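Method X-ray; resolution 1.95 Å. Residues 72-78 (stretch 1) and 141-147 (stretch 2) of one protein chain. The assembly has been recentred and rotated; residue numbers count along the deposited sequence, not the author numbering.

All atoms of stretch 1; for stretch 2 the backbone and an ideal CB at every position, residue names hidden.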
# COMPACT_ATOMS: atom_id res chain seq x y z
N HIS B 72 11.49 10.69 11.91
CA HIS B 72 10.96 11.71 12.82
C HIS B 72 9.47 11.96 12.59
O HIS B 72 8.70 12.06 13.54
CB HIS B 72 11.73 13.03 12.65
CG HIS B 72 13.21 12.90 12.84
ND1 HIS B 72 14.13 13.42 11.95
CD2 HIS B 72 13.94 12.30 13.82
CE1 HIS B 72 15.35 13.15 12.37
NE2 HIS B 72 15.26 12.47 13.50
N PHE B 73 9.07 12.06 11.32
CA PHE B 73 7.69 12.43 11.01
C PHE B 73 6.72 11.31 11.39
O PHE B 73 5.65 11.57 11.93
CB PHE B 73 7.53 12.78 9.54
CG PHE B 73 6.18 13.33 9.19
CD1 PHE B 73 5.73 14.53 9.75
CD2 PHE B 73 5.36 12.67 8.29
CE1 PHE B 73 4.49 15.04 9.41
CE2 PHE B 73 4.13 13.18 7.94
CZ PHE B 73 3.69 14.37 8.51
N PHE B 74 7.11 10.07 11.11
CA PHE B 74 6.26 8.93 11.45
C PHE B 74 6.21 8.75 12.97
O PHE B 74 5.20 8.29 13.52
CB PHE B 74 6.77 7.65 10.77
CG PHE B 74 5.74 6.56 10.70
CD1 PHE B 74 4.76 6.57 9.72
CD2 PHE B 74 5.74 5.54 11.63
CE1 PHE B 74 3.81 5.57 9.66
CE2 PHE B 74 4.80 4.53 11.58
CZ PHE B 74 3.83 4.54 10.59
N THR B 75 7.30 9.11 13.65
CA THR B 75 7.36 9.07 15.10
C THR B 75 6.40 10.11 15.67
O THR B 75 5.65 9.84 16.62
CB THR B 75 8.80 9.31 15.63
OG1 THR B 75 9.67 8.29 15.14
CG2 THR B 75 8.83 9.30 17.15
N LEU B 76 6.41 11.29 15.07
CA LEU B 76 5.48 12.35 15.45
C LEU B 76 4.04 11.87 15.30
O LEU B 76 3.24 11.98 16.23
CB LEU B 76 5.71 13.60 14.62
CG LEU B 76 4.72 14.75 14.84
CD1 LEU B 76 4.69 15.16 16.31
CD2 LEU B 76 5.12 15.92 13.97
N LEU B 77 3.73 11.33 14.13
CA LEU B 77 2.38 10.84 13.84
C LEU B 77 1.92 9.76 14.82
O LEU B 77 0.76 9.74 15.21
CB LEU B 77 2.30 10.30 12.43
CG LEU B 77 2.47 11.36 11.35
CD1 LEU B 77 2.34 10.76 9.96
CD2 LEU B 77 1.44 12.41 11.58
N SER B 78 2.83 8.86 15.19
CA SER B 78 2.50 7.76 16.07
C SER B 78 2.13 8.26 17.47
O SER B 78 1.16 7.79 18.05
CB SER B 78 3.66 6.77 16.14
OG SER B 78 4.85 7.42 16.53
N UNK B 141 4.78 14.41 -1.37
CA UNK B 141 5.11 13.12 -0.79
C UNK B 141 4.19 12.91 0.40
O UNK B 141 3.28 13.70 0.63
CB UNK B 141 6.58 13.04 -0.38
N UNK B 142 4.42 11.82 1.13
CA UNK B 142 3.66 11.53 2.34
C UNK B 142 3.56 12.74 3.29
O UNK B 142 2.48 13.06 3.80
CB UNK B 142 4.30 10.35 3.07
N UNK B 143 4.69 13.41 3.50
CA UNK B 143 4.77 14.61 4.36
C UNK B 143 3.74 15.68 4.00
O UNK B 143 2.94 16.11 4.83
CB UNK B 143 6.17 15.22 4.27
N UNK B 144 3.77 16.11 2.74
CA UNK B 144 2.90 17.19 2.30
C UNK B 144 1.44 16.76 2.33
O UNK B 144 0.56 17.55 2.69
CB UNK B 144 3.29 17.65 0.89
N UNK B 145 1.18 15.50 1.96
CA UNK B 145 -0.17 14.97 1.94
C UNK B 145 -0.75 14.91 3.36
O UNK B 145 -1.89 15.29 3.59
CB UNK B 145 -0.18 13.58 1.30
N UNK B 146 0.05 14.43 4.31
CA UNK B 146 -0.42 14.33 5.70
C UNK B 146 -0.60 15.72 6.33
O UNK B 146 -1.56 15.97 7.08
CB UNK B 146 0.56 13.50 6.53
N UNK B 147 0.31 16.64 6.03
CA UNK B 147 0.15 18.01 6.50
C UNK B 147 -1.17 18.60 6.00
O UNK B 147 -1.95 19.11 6.80
CB UNK B 147 1.33 18.87 6.04

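Stretch 1 is a helix, and it offers stretch 2 an apolar surface: the rings of Phe 73 and Phe 74 and the methyl groups of Leu 77. The two helix axes run at 28° to each other and come no closer than 11.6 Å, so side chains must fill the gap.

Position 141 has phi/psi of -112/-174 and sits right before the helix. Its ideal CB has nothing of stretch 1 within reach, so the contact sets no demand here. N-cap positions often carry Ser, Thr, Asp, Asn or Gly. The residue is Gly 141.

At position 142 the CA-to-CB bond points sideways, and the ideal CB touches nothing. A small residue would leave space beside Phe 73 and Leu 77. A long apolar or aromatic side chain would suit. The residue is Tyr 142. Its ring comes to the edge of the Phe 73 ring, Tyr 142 CD2 lying 4.0 Å from Phe 73 CE2. Farther out, Tyr 142 OH lies 3.6 Å from Leu 77 CD1 and 4.1 Å from Phe 74 CE1. These are packing contacts; no hydrogen bond joins the stretches.

Position 143 also points sideways. Its ideal CB is 4.7 Å from Phe 73 CE2, and a face of that ring is open to it. Leu, Met or an aromatic could cover this face. The residue is Tyr 143. Its edge meets the face of Phe 73, with planes at 76° and ring centroids 4.9 Å apart. The closest atoms are Tyr 143 CD1 and Phe 73 CD1, at 3.6 Å.

Position 144 points away, so stretch 1 would tolerate many residues, polar ones included. It is Glu 144. Its side chain folds back to the helix start, where Glu 144 OE1 accepts a 2.9 Å hydrogen bond from Gly 141 N.

Position 145 is out of reach of stretch 1, which leaves the choice open. It is Ile 145.

Position 146 points toward stretch 1. The ideal CB is already 3.8 Å from Phe 73 CZ and 4.7 Å from Leu 77 CD1. A compact apolar residue fits: Ala, Val, Ile or perhaps Leu. The residue is Ile 146. Its CG2 methyl packs 3.6 Å from Phe 73 CZ and 3.9 Å from Leu 77 CD2.

Position 147 points sideways with a free ideal CB, so several sizes would do. It is Leu 147; its end turns nearer, but its closest approach is Leu 147 CG to Phe 73 CZ, at 4.8 Å.

Stretch 2 141-147: GYYEIIL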
# COMPACT_ATOMS: atom_id res chain seq x y z
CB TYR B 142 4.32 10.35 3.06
CG TYR B 142 3.57 9.80 4.24
CD1 TYR B 142 2.45 9.02 4.07
CD2 TYR B 142 4.02 10.04 5.54
CE1 TYR B 142 1.75 8.50 5.18
CE2 TYR B 142 3.35 9.53 6.64
CZ TYR B 142 2.22 8.76 6.45
OH TYR B 142 1.55 8.24 7.54
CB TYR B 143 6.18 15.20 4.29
CG TYR B 143 6.52 16.35 5.23
CD1 TYR B 143 6.50 16.17 6.60
CD2 TYR B 143 6.95 17.58 4.73
CE1 TYR B 143 6.87 17.19 7.46
CE2 TYR B 143 7.32 18.61 5.58
CZ TYR B 143 7.27 18.40 6.95
OH TYR B 143 7.63 19.40 7.83
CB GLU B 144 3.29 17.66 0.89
CG GLU B 144 4.61 18.43 0.83
CD GLU B 144 5.85 17.52 0.87
OE1 GLU B 144 5.77 16.34 0.49
OE2 GLU B 144 6.91 18.01 1.31
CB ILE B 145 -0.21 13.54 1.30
CG1 ILE B 145 0.23 13.60 -0.17
CG2 ILE B 145 -1.61 12.93 1.40
CD1 ILE B 145 0.58 12.21 -0.73
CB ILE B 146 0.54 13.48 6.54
CG1 ILE B 146 0.54 12.03 6.04
CG2 ILE B 146 0.18 13.55 8.04
CD1 ILE B 146 -0.77 11.33 6.19
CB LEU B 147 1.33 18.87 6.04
CG LEU B 147 2.62 18.69 6.83
CD1 LEU B 147 3.75 19.43 6.12
CD2 LEU B 147 2.44 19.21 8.28
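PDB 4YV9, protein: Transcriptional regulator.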